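Local coordinates for protein peroxisomal acyl-CoA oxidase 1A (Solanum lycopersicum, PDB 2FON) that probably oxidises fatty acyl-CoA esters to their 2-enoyl form in peroxisomal beta-oxidation, using bound FAD and passing electrons to oxygen, at residues B[82-87]-B[114-119]; B[250-255]-B[433-438]; B[312-317]-B[405-410]. All blocks are in the same frame, centred on the assembly; numbering follows the deposited sequence.

Contact 1 of 3, residues B[82-87]-B[114-119]; sequences KNTLRK and EPAFTD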
loop_
_atom_site.group_PDB
_atom_site.type_symbol
_atom_site.label_atom_id
_atom_site.label_comp_id
_atom_site.label_asym_id
_atom_site.label_seq_id
_atom_site.Cartn_x
_atom_site.Cartn_y
_atom_site.Cartn_z
ATOM N N LYS B 82 -17.865 -17.246 13.927
ATOM C CA LYS B 82 -18.409 -18.524 14.304
ATOM C C LYS B 82 -17.779 -19.471 13.332
ATOM O O LYS B 82 -17.199 -20.495 13.739
ATOM C CB LYS B 82 -19.930 -18.524 14.194
ATOM C CG LYS B 82 -20.607 -19.875 14.450
ATOM C CD LYS B 82 -22.138 -19.667 14.388
ATOM C CE LYS B 82 -22.938 -20.941 14.739
ATOM N NZ LYS B 82 -24.316 -20.618 15.235
ATOM N N ASN B 83 -17.818 -19.088 12.055
ATOM C CA ASN B 83 -17.150 -19.837 11.054
ATOM C C ASN B 83 -15.666 -20.074 11.325
ATOM O O ASN B 83 -15.191 -21.152 11.091
ATOM C CB ASN B 83 -17.364 -19.256 9.687
ATOM C CG ASN B 83 -17.216 -20.299 8.632
ATOM O OD1 ASN B 83 -18.100 -21.141 8.502
ATOM N ND2 ASN B 83 -16.085 -20.315 7.920
ATOM N N THR B 84 -14.920 -19.111 11.828
ATOM C CA THR B 84 -13.541 -19.409 12.184
ATOM C C THR B 84 -13.524 -20.500 13.241
ATOM O O THR B 84 -12.737 -21.438 13.167
ATOM C CB THR B 84 -12.777 -18.153 12.703
ATOM O OG1 THR B 84 -12.816 -17.145 11.694
ATOM C CG2 THR B 84 -11.302 -18.455 13.065
ATOM N N LEU B 85 -14.394 -20.398 14.237
ATOM C CA LEU B 85 -14.304 -21.339 15.350
ATOM C C LEU B 85 -14.473 -22.729 14.810
ATOM O O LEU B 85 -13.651 -23.602 15.102
ATOM C CB LEU B 85 -15.287 -21.007 16.441
ATOM C CG LEU B 85 -14.966 -19.615 17.067
ATOM C CD1 LEU B 85 -15.772 -19.329 18.336
ATOM C CD2 LEU B 85 -13.467 -19.360 17.312
ATOM N N ARG B 86 -15.475 -22.882 13.941
ATOM C CA ARG B 86 -15.792 -24.142 13.309
ATOM C C ARG B 86 -14.628 -24.803 12.621
ATOM O O ARG B 86 -14.349 -25.985 12.858
ATOM C CB ARG B 86 -16.852 -23.917 12.272
ATOM C CG ARG B 86 -17.576 -25.198 11.911
ATOM C CD ARG B 86 -18.245 -25.062 10.618
ATOM N NE ARG B 86 -17.240 -25.444 9.660
ATOM C CZ ARG B 86 -16.742 -24.664 8.719
ATOM N NH1 ARG B 86 -17.169 -23.427 8.591
ATOM N NH2 ARG B 86 -15.817 -25.142 7.914
ATOM N N LYS B 87 -13.966 -24.033 11.748
ATOM C CA LYS B 87 -12.779 -24.473 11.070
ATOM C C LYS B 87 -11.673 -24.741 12.080
ATOM O O LYS B 87 -10.973 -25.706 11.981
ATOM C CB LYS B 87 -12.344 -23.388 10.155
ATOM C CG LYS B 87 -12.473 -23.638 8.674
ATOM C CD LYS B 87 -12.031 -22.309 7.994
ATOM C CE LYS B 87 -12.521 -22.162 6.573
ATOM N NZ LYS B 87 -12.750 -20.737 6.176
ATOM N N GLU B 114 -6.275 -18.887 7.490
ATOM C CA GLU B 114 -7.192 -17.944 8.095
ATOM C C GLU B 114 -6.645 -17.493 9.443
ATOM O O GLU B 114 -6.455 -18.329 10.330
ATOM C CB GLU B 114 -8.497 -18.708 8.312
ATOM C CG GLU B 114 -9.511 -18.075 9.239
ATOM C CD GLU B 114 -10.932 -18.569 8.925
ATOM O OE1 GLU B 114 -11.040 -19.596 8.175
ATOM O OE2 GLU B 114 -11.924 -17.934 9.433
ATOM N N PRO B 115 -6.405 -16.195 9.634
ATOM C CA PRO B 115 -5.913 -15.856 10.973
ATOM C C PRO B 115 -6.928 -16.298 12.041
ATOM O O PRO B 115 -8.140 -16.155 11.849
ATOM C CB PRO B 115 -5.823 -14.313 10.933
ATOM C CG PRO B 115 -5.728 -13.960 9.460
ATOM C CD PRO B 115 -6.601 -15.003 8.793
ATOM N N ALA B 116 -6.453 -16.865 13.144
ATOM C CA ALA B 116 -7.320 -17.279 14.248
ATOM C C ALA B 116 -6.455 -17.496 15.461
ATOM O O ALA B 116 -5.237 -17.662 15.323
ATOM C CB ALA B 116 -8.027 -18.588 13.886
ATOM N N PHE B 117 -7.077 -17.567 16.630
ATOM C CA PHE B 117 -6.401 -17.789 17.919
ATOM C C PHE B 117 -5.364 -18.916 17.909
ATOM O O PHE B 117 -4.281 -18.768 18.491
ATOM C CB PHE B 117 -7.439 -18.057 19.028
ATOM C CG PHE B 117 -8.174 -19.348 18.875
ATOM C CD1 PHE B 117 -7.809 -20.482 19.643
ATOM C CD2 PHE B 117 -9.209 -19.471 17.953
ATOM C CE1 PHE B 117 -8.473 -21.702 19.518
ATOM C CE2 PHE B 117 -9.879 -20.728 17.807
ATOM C CZ PHE B 117 -9.506 -21.829 18.596
ATOM N N THR B 118 -5.670 -20.040 17.256
ATOM C CA THR B 118 -4.723 -21.140 17.220
ATOM C C THR B 118 -3.278 -20.675 16.849
ATOM O O THR B 118 -2.273 -21.147 17.390
ATOM C CB THR B 118 -5.264 -22.354 16.361
ATOM O OG1 THR B 118 -5.811 -21.899 15.124
ATOM C CG2 THR B 118 -6.354 -23.071 17.099
ATOM N N ASP B 119 -3.191 -19.703 15.964
ATOM C CA ASP B 119 -1.923 -19.063 15.666
ATOM C C ASP B 119 -1.154 -18.546 16.899
ATOM O O ASP B 119 0.044 -18.763 16.990
ATOM C CB ASP B 119 -2.121 -17.923 14.648
ATOM C CG ASP B 119 -2.564 -18.434 13.224
ATOM O OD1 ASP B 119 -2.256 -19.637 12.820
ATOM O OD2 ASP B 119 -3.225 -17.593 12.521
#
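A mixed polar and apolar contact within the N-terminal helical domain joins Thr84, Leu85 and Lys87 of helix 77-97 to Glu114, Ala116 and Phe117 of segment 114-119, which runs into helix 118-132. Glu114 is its polar centre: the side chain runs out nearly extended, CG anti to the backbone N (chi1 165°), and brings the carboxylate to Thr84 and Lys87. There OE2 accepts from Thr84 OG1 at 2.6 Å, on its anti side and 31° out of the carboxylate plane. The same hydroxyl also hydrogen-bonds to Leu80 O, one turn back in its helix, so the one hydroxyl proton would be shared between two acceptors. Lys87, its chain extended beyond CG, reaches the other carboxylate oxygen; the salt bridge from NZ to Glu114 OE1 measures 2.9 Å, although the position of this oxygen is less certain.

Beside these polar groups the contact turns apolar. The other branch of Thr84, methyl CG2, rests against Ala116 CB at 3.4 Å. One residue along each segment, Leu85 and Phe117 cross at about a right angle, with Leu85 CD2 lying 3.9 Å from Phe117 CE2 and approaching the ring obliquely. Ile670 of the second subunit packs on both residues and continues this patch across the dimer interface, while Ile151 and Val201 of the same chain also touch the Phe117 ring.

The hydroxyl bond to OE2 ties the Glu114 carboxylate to helix 77-97 and should limit its rotation. If OE1 is rightly placed, the lysine would add a second hold, and its charge would be expected to favour the ionised form of the acid.

Contact 2 of 3, residues B[250-255]-B[433-438]; sequences NGAYNS and FAVYVP. With FAD (flavin-adenine dinucleotide), chain E.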
loop_
_atom_site.group_PDB
_atom_site.type_symbol
_atom_site.label_atom_id
_atom_site.label_comp_id
_atom_site.label_asym_id
_atom_site.label_seq_id
_atom_site.Cartn_x
_atom_site.Cartn_y
_atom_site.Cartn_z
ATOM N N ASN B 250 -11.681 -6.744 4.165
ATOM C CA ASN B 250 -12.753 -7.741 4.288
ATOM C C ASN B 250 -12.163 -9.128 4.721
ATOM O O ASN B 250 -11.176 -9.595 4.161
ATOM C CB ASN B 250 -13.513 -7.825 2.947
ATOM C CG ASN B 250 -13.985 -6.401 2.404
ATOM O OD1 ASN B 250 -14.599 -5.590 3.129
ATOM N ND2 ASN B 250 -13.717 -6.139 1.115
ATOM N N GLY B 251 -12.738 -9.779 5.731
ATOM C CA GLY B 251 -12.109 -10.960 6.239
ATOM C C GLY B 251 -10.780 -10.513 6.828
ATOM O O GLY B 251 -10.764 -9.763 7.809
ATOM N N ALA B 252 -9.661 -10.949 6.225
ATOM C CA ALA B 252 -8.315 -10.669 6.744
ATOM C C ALA B 252 -8.192 -11.057 8.187
ATOM O O ALA B 252 -8.392 -12.213 8.526
ATOM C CB ALA B 252 -7.987 -9.245 6.598
ATOM N N TYR B 253 -7.864 -10.105 9.059
ATOM C CA TYR B 253 -7.643 -10.411 10.492
ATOM C C TYR B 253 -8.923 -10.324 11.277
ATOM O O TYR B 253 -8.938 -10.593 12.453
ATOM C CB TYR B 253 -6.617 -9.488 11.112
ATOM C CG TYR B 253 -5.312 -10.107 11.354
ATOM C CD1 TYR B 253 -4.369 -10.187 10.344
ATOM C CD2 TYR B 253 -4.984 -10.589 12.612
ATOM C CE1 TYR B 253 -3.125 -10.778 10.556
ATOM C CE2 TYR B 253 -3.758 -11.166 12.868
ATOM C CZ TYR B 253 -2.830 -11.264 11.831
ATOM O OH TYR B 253 -1.591 -11.864 12.067
ATOM N N ASN B 254 -10.010 -9.953 10.630
ATOM C CA ASN B 254 -11.312 -9.856 11.293
ATOM C C ASN B 254 -11.833 -11.167 11.837
ATOM O O ASN B 254 -12.721 -11.197 12.636
ATOM C CB ASN B 254 -12.316 -9.095 10.391
ATOM C CG ASN B 254 -11.871 -7.664 10.194
ATOM O OD1 ASN B 254 -11.786 -6.907 11.171
ATOM N ND2 ASN B 254 -11.470 -7.314 8.974
ATOM N N SER B 255 -11.237 -12.252 11.401
ATOM C CA SER B 255 -11.532 -13.552 11.943
ATOM C C SER B 255 -10.692 -13.790 13.163
ATOM O O SER B 255 -10.847 -14.793 13.817
ATOM C CB SER B 255 -11.185 -14.608 10.909
ATOM O OG SER B 255 -9.810 -14.568 10.618
ATOM N N PHE B 433 -2.887 -8.409 1.112
ATOM C CA PHE B 433 -2.214 -7.221 1.603
ATOM C C PHE B 433 -2.694 -6.840 3.004
ATOM O O PHE B 433 -1.899 -6.569 3.888
ATOM C CB PHE B 433 -2.427 -6.069 0.641
ATOM C CG PHE B 433 -1.869 -4.762 1.122
ATOM C CD1 PHE B 433 -0.494 -4.526 1.101
ATOM C CD2 PHE B 433 -2.700 -3.786 1.595
ATOM C CE1 PHE B 433 0.031 -3.333 1.552
ATOM C CE2 PHE B 433 -2.200 -2.558 2.069
ATOM C CZ PHE B 433 -0.848 -2.328 2.044
ATOM N N ALA B 434 -4.004 -6.800 3.197
ATOM C CA ALA B 434 -4.557 -6.563 4.508
ATOM C C ALA B 434 -4.027 -7.524 5.566
ATOM O O ALA B 434 -3.557 -7.065 6.648
ATOM C CB ALA B 434 -6.069 -6.582 4.479
ATOM N N VAL B 435 -4.119 -8.827 5.292
ATOM C CA VAL B 435 -3.529 -9.820 6.209
ATOM C C VAL B 435 -2.006 -9.642 6.370
ATOM O O VAL B 435 -1.482 -9.914 7.416
ATOM C CB VAL B 435 -3.656 -11.314 5.729
ATOM C CG1 VAL B 435 -2.945 -12.223 6.724
ATOM C CG2 VAL B 435 -5.057 -11.748 5.614
ATOM N N TYR B 436 -1.293 -9.239 5.342
ATOM C CA TYR B 436 0.143 -9.276 5.465
ATOM C C TYR B 436 0.709 -8.151 6.285
ATOM O O TYR B 436 1.660 -8.322 7.064
ATOM C CB TYR B 436 0.866 -9.231 4.109
ATOM C CG TYR B 436 2.312 -9.474 4.370
ATOM C CD1 TYR B 436 2.732 -10.727 4.814
ATOM C CD2 TYR B 436 3.264 -8.416 4.305
ATOM C CE1 TYR B 436 4.042 -10.954 5.121
ATOM C CE2 TYR B 436 4.593 -8.645 4.609
ATOM C CZ TYR B 436 4.969 -9.917 5.017
ATOM O OH TYR B 436 6.276 -10.205 5.320
ATOM N N VAL B 437 0.141 -6.980 6.059
ATOM C CA VAL B 437 0.754 -5.748 6.486
ATOM C C VAL B 437 1.124 -5.602 7.994
ATOM O O VAL B 437 2.189 -5.052 8.293
ATOM C CB VAL B 437 0.035 -4.554 5.882
ATOM C CG1 VAL B 437 -1.123 -4.138 6.755
ATOM C CG2 VAL B 437 1.097 -3.420 5.586
ATOM N N PRO B 438 0.313 -6.202 8.915
ATOM C CA PRO B 438 0.748 -6.095 10.325
ATOM C C PRO B 438 2.194 -6.595 10.573
ATOM O O PRO B 438 2.866 -6.107 11.474
ATOM C CB PRO B 438 -0.310 -6.924 11.124
ATOM C CG PRO B 438 -1.349 -7.285 10.182
ATOM C CD PRO B 438 -0.909 -7.050 8.776
HETATM P PA FAD E . 4.972 2.506 17.997
HETATM O O1A FAD E . 6.220 2.017 18.619
HETATM O O2A FAD E . 4.081 3.258 18.949
HETATM O O5B FAD E . 5.397 3.335 16.733
HETATM C C5B FAD E . 4.591 4.411 16.330
HETATM C C4B FAD E . 5.390 5.220 15.294
HETATM O O4B FAD E . 6.454 5.842 15.959
HETATM C C3B FAD E . 6.035 4.316 14.246
HETATM O O3B FAD E . 6.101 5.079 13.104
HETATM C C2B FAD E . 7.410 4.042 14.776
HETATM O O2B FAD E . 8.398 3.862 13.818
HETATM C C1B FAD E . 7.676 5.370 15.456
HETATM N N9A FAD E . 8.604 5.194 16.552
HETATM C C8A FAD E . 8.374 4.562 17.733
HETATM N N7A FAD E . 9.517 4.583 18.430
HETATM C C5A FAD E . 10.457 5.230 17.711
HETATM C C6A FAD E . 11.783 5.585 17.970
HETATM N N6A FAD E . 12.371 5.243 19.135
HETATM N N1A FAD E . 12.481 6.284 17.011
HETATM C C2A FAD E . 11.901 6.602 15.817
HETATM N N3A FAD E . 10.586 6.269 15.582
HETATM C C4A FAD E . 9.884 5.604 16.514
HETATM N N1 FAD E . 0.887 -7.634 20.687
HETATM C C2 FAD E . 0.906 -8.674 21.605
HETATM O O2 FAD E . 1.461 -8.486 22.683
HETATM N N3 FAD E . 0.329 -9.909 21.309
HETATM C C4 FAD E . -0.280 -10.087 20.080
HETATM O O4 FAD E . -0.819 -11.153 19.820
HETATM C C4X FAD E . -0.316 -9.044 19.142
HETATM N N5 FAD E . -0.953 -9.189 17.909
HETATM C C5X FAD E . -0.966 -8.129 17.031
HETATM C C6 FAD E . -1.615 -8.284 15.837
HETATM C C7 FAD E . -1.686 -7.219 14.983
HETATM C C7M FAD E . -2.398 -7.511 13.714
HETATM C C8 FAD E . -1.094 -5.983 15.296
HETATM C C8M FAD E . -1.104 -4.792 14.366
HETATM C C9 FAD E . -0.427 -5.832 16.492
HETATM C C9A FAD E . -0.370 -6.912 17.366
HETATM N N10 FAD E . 0.255 -6.795 18.595
HETATM C C10 FAD E . 0.270 -7.826 19.470
HETATM C "C1'" FAD E . 0.952 -5.536 19.029
HETATM C "C2'" FAD E . 2.174 -5.528 18.100
HETATM O "O2'" FAD E . 2.942 -6.655 18.338
HETATM C "C3'" FAD E . 3.170 -4.392 18.228
HETATM O "O3'" FAD E . 3.870 -4.427 19.449
HETATM C "C4'" FAD E . 2.576 -3.041 17.972
HETATM O "O4'" FAD E . 2.058 -3.006 16.630
HETATM C "C5'" FAD E . 3.737 -2.113 18.166
HETATM O "O5'" FAD E . 3.260 -1.004 17.451
HETATM P P FAD E . 3.078 0.426 18.091
HETATM O O1P FAD E . 1.683 0.888 17.870
HETATM O O2P FAD E . 3.585 0.531 19.510
HETATM O O3P FAD E . 4.200 1.262 17.290
#
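Tyr253 and Pro438 form part of the FAD pocket, where a loop of the middle domain, between strands 239-243 and 258-263, meets segment 433-438, which begins on helix 429-436. Both residues address the dimethylbenzene end of the flavin. Methyl C7M lies over one face of the Tyr253 ring, offset toward the rim and 4.0 Å from CE2. From the other segment Pro438 CB approaches the same methyl at 3.4 Å.

The two side chains slide past each other in opposite directions, bringing Tyr253 CE1 to 3.9 Å from Pro438 CG. At its edge, near the ring plane, the tyrosine meets the backbone carbonyl of Val435, with CE1 3.6 Å from O. Further from the flavin, Ala252 CB abuts Ala434 CB at 3.9 Å. Val435 CG2, anti to the carbonyl carbon, packs on Ala252 CA.

Within the loop Gly251 O accepts from Asn254 N and Asn254 ND2 on opposite faces of the carbonyl plane, which should brace the turn. Glu431 OE1 takes the N-H of Ala252 and so ties the loop to the helix, while Tyr423 of the second subunit packs on both Tyr253 and Pro438.

Contact between these segments is therefore by apolar packing and a carbonyl at a ring edge, and it offers the flavin methyl C7M a ring face and a proline, apolar contacts on this part of the pocket.

Contact 3 of 3, residues B[312-317]-B[405-410]; sequences SLAMSR and SATADG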
loop_
_atom_site.group_PDB
_atom_site.type_symbol
_atom_site.label_atom_id
_atom_site.label_comp_id
_atom_site.label_asym_id
_atom_site.label_seq_id
_atom_site.Cartn_x
_atom_site.Cartn_y
_atom_site.Cartn_z
ATOM N N SER B 312 8.733 -14.558 2.471
ATOM C CA SER B 312 8.826 -15.237 1.237
ATOM C C SER B 312 7.493 -15.893 0.918
ATOM O O SER B 312 7.141 -16.023 -0.253
ATOM C CB SER B 312 9.986 -16.264 1.252
ATOM O OG SER B 312 9.647 -17.497 1.837
ATOM N N LEU B 313 6.723 -16.294 1.921
ATOM C CA LEU B 313 5.482 -16.942 1.561
ATOM C C LEU B 313 4.499 -15.923 0.937
ATOM O O LEU B 313 4.156 -16.043 -0.230
ATOM C CB LEU B 313 4.916 -17.791 2.712
ATOM C CG LEU B 313 3.475 -18.296 2.591
ATOM C CD1 LEU B 313 3.395 -19.480 1.702
ATOM C CD2 LEU B 313 2.791 -18.563 3.981
ATOM N N ALA B 314 4.082 -14.897 1.661
ATOM C CA ALA B 314 3.298 -13.803 1.037
ATOM C C ALA B 314 3.913 -13.222 -0.312
ATOM O O ALA B 314 3.217 -13.072 -1.295
ATOM C CB ALA B 314 3.034 -12.684 2.068
ATOM N N MET B 315 5.194 -12.899 -0.385
ATOM C CA MET B 315 5.671 -12.365 -1.622
ATOM C C MET B 315 5.393 -13.382 -2.760
ATOM O O MET B 315 4.910 -13.016 -3.846
ATOM C CB MET B 315 7.152 -12.064 -1.505
ATOM C CG MET B 315 7.805 -11.505 -2.731
ATOM S SD MET B 315 7.312 -9.778 -2.865
ATOM C CE MET B 315 8.625 -8.896 -2.016
ATOM N N SER B 316 5.704 -14.658 -2.519
ATOM C CA SER B 316 5.488 -15.674 -3.513
ATOM C C SER B 316 3.991 -15.744 -3.861
ATOM O O SER B 316 3.669 -15.780 -5.050
ATOM C CB SER B 316 6.028 -17.039 -3.052
ATOM O OG SER B 316 5.069 -17.781 -2.281
ATOM N N ARG B 317 3.068 -15.761 -2.886
ATOM C CA ARG B 317 1.648 -15.761 -3.308
ATOM C C ARG B 317 1.278 -14.561 -4.234
ATOM O O ARG B 317 0.591 -14.718 -5.219
ATOM C CB ARG B 317 0.676 -15.841 -2.139
ATOM C CG ARG B 317 0.660 -17.140 -1.402
ATOM C CD ARG B 317 0.052 -16.979 -0.003
ATOM N NE ARG B 317 -1.381 -17.192 -0.081
ATOM C CZ ARG B 317 -2.253 -17.110 0.928
ATOM N NH1 ARG B 317 -1.874 -16.803 2.141
ATOM N NH2 ARG B 317 -3.536 -17.361 0.711
ATOM N N SER B 405 9.193 -5.022 4.772
ATOM C CA SER B 405 8.820 -3.868 3.923
ATOM C C SER B 405 8.776 -4.209 2.467
ATOM O O SER B 405 7.928 -3.674 1.727
ATOM C CB SER B 405 9.791 -2.711 3.999
ATOM O OG SER B 405 10.140 -2.524 5.313
ATOM N N ALA B 406 9.755 -4.986 2.026
ATOM C CA ALA B 406 9.851 -5.227 0.654
ATOM C C ALA B 406 8.549 -5.934 0.299
ATOM O O ALA B 406 7.871 -5.573 -0.727
ATOM C CB ALA B 406 10.992 -6.082 0.374
ATOM N N THR B 407 8.156 -6.874 1.173
ATOM C CA THR B 407 7.012 -7.718 0.895
ATOM C C THR B 407 5.717 -6.897 0.937
ATOM O O THR B 407 4.955 -6.872 -0.043
ATOM C CB THR B 407 7.029 -9.036 1.770
ATOM O OG1 THR B 407 8.180 -9.830 1.424
ATOM C CG2 THR B 407 5.729 -9.878 1.626
ATOM N N ALA B 408 5.467 -6.173 2.012
ATOM C CA ALA B 408 4.283 -5.277 2.006
ATOM C C ALA B 408 4.237 -4.367 0.775
ATOM O O ALA B 408 3.253 -4.278 0.100
ATOM C CB ALA B 408 4.192 -4.447 3.289
ATOM N N ASP B 409 5.327 -3.727 0.444
ATOM C CA ASP B 409 5.346 -2.937 -0.754
ATOM C C ASP B 409 5.135 -3.740 -2.018
ATOM O O ASP B 409 4.496 -3.254 -2.914
ATOM C CB ASP B 409 6.684 -2.293 -0.873
ATOM C CG ASP B 409 6.842 -1.059 -0.024
ATOM O OD1 ASP B 409 5.938 -0.636 0.766
ATOM O OD2 ASP B 409 7.963 -0.517 -0.170
ATOM N N GLY B 410 5.709 -4.942 -2.089
ATOM C CA GLY B 410 5.549 -5.824 -3.225
ATOM C C GLY B 410 4.155 -6.368 -3.527
ATOM O O GLY B 410 3.795 -6.645 -4.712
#
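Met315 of helix 297-328 reaches across to Thr407 and its neighbours on helix 389-417. CB, still close to its own helix, faces the side chain of Thr407, lying 3.8 Å from OG1 and a little farther from CG2. CG leaves anti to the backbone N (chi1 180°), which carries the chain outward from the helix. SD is carried across toward helix 389-417, and the bend at chi3 turns CE back along it toward its N-terminal end. The sulfur passes over Gly410, where SD is 4.3 Å from CA and no side chain stands between them. CE ends against the backbone of helix 389-417. It lies 3.5 Å from Thr407 CA and 3.6 Å from Ala406 O, with Thr407 OG1 close by and Ala406 CB at the margin.

The two helices belong to the C-alpha1 helical domain, the counterpart of the C-terminal bundle of acyl-CoA dehydrogenases. Their local axes run nearly parallel, at 23° and with a closest approach of 9.2 Å, and Met315 and Thr407 cross obliquely between them. Helix 347-380 adds a further wall: Ser359 and Ala360 touch Met315, while Phe363 packs on Ala406 and Thr407.

The methyl CG2 of Thr407 lies anti to the backbone N and points into helix 297-328, 3.7 Å from Met315 N and 3.9 Å from Ala314 CB. The other branch of this buried threonine, OG1, hydrogen-bonds to Thr403 O one turn earlier in helix 389-417 and touches Met315 by van der Waals contact, at CB near the root of the methionine and at CE at its tip.

Overall arrangement
All three contacts are largely buried, but contact 3 lies nearest the chain centre, within the C-alpha1 bundle, whereas contact 1 lies farthest out and, like contact 2, borders the second subunit. Contact 1 relies on a carboxylate gripped by charge and hydroxyl; contacts 2 and 3 are mainly apolar, the former shared with the flavin. Contacts 1 and 2 touch where Ser255 OG probably hydrogen-bonds to Pro115 O, linking the N-terminal and middle domains. Tyr436 joins contacts 2 and 3, so helix 429-436 meets loop 250-255 through Ala434 and Val435, and helices 297-328 and 389-417 through Tyr436, whose ring packs on Ala314 and Thr407. Contacts 1 and 3 do not meet.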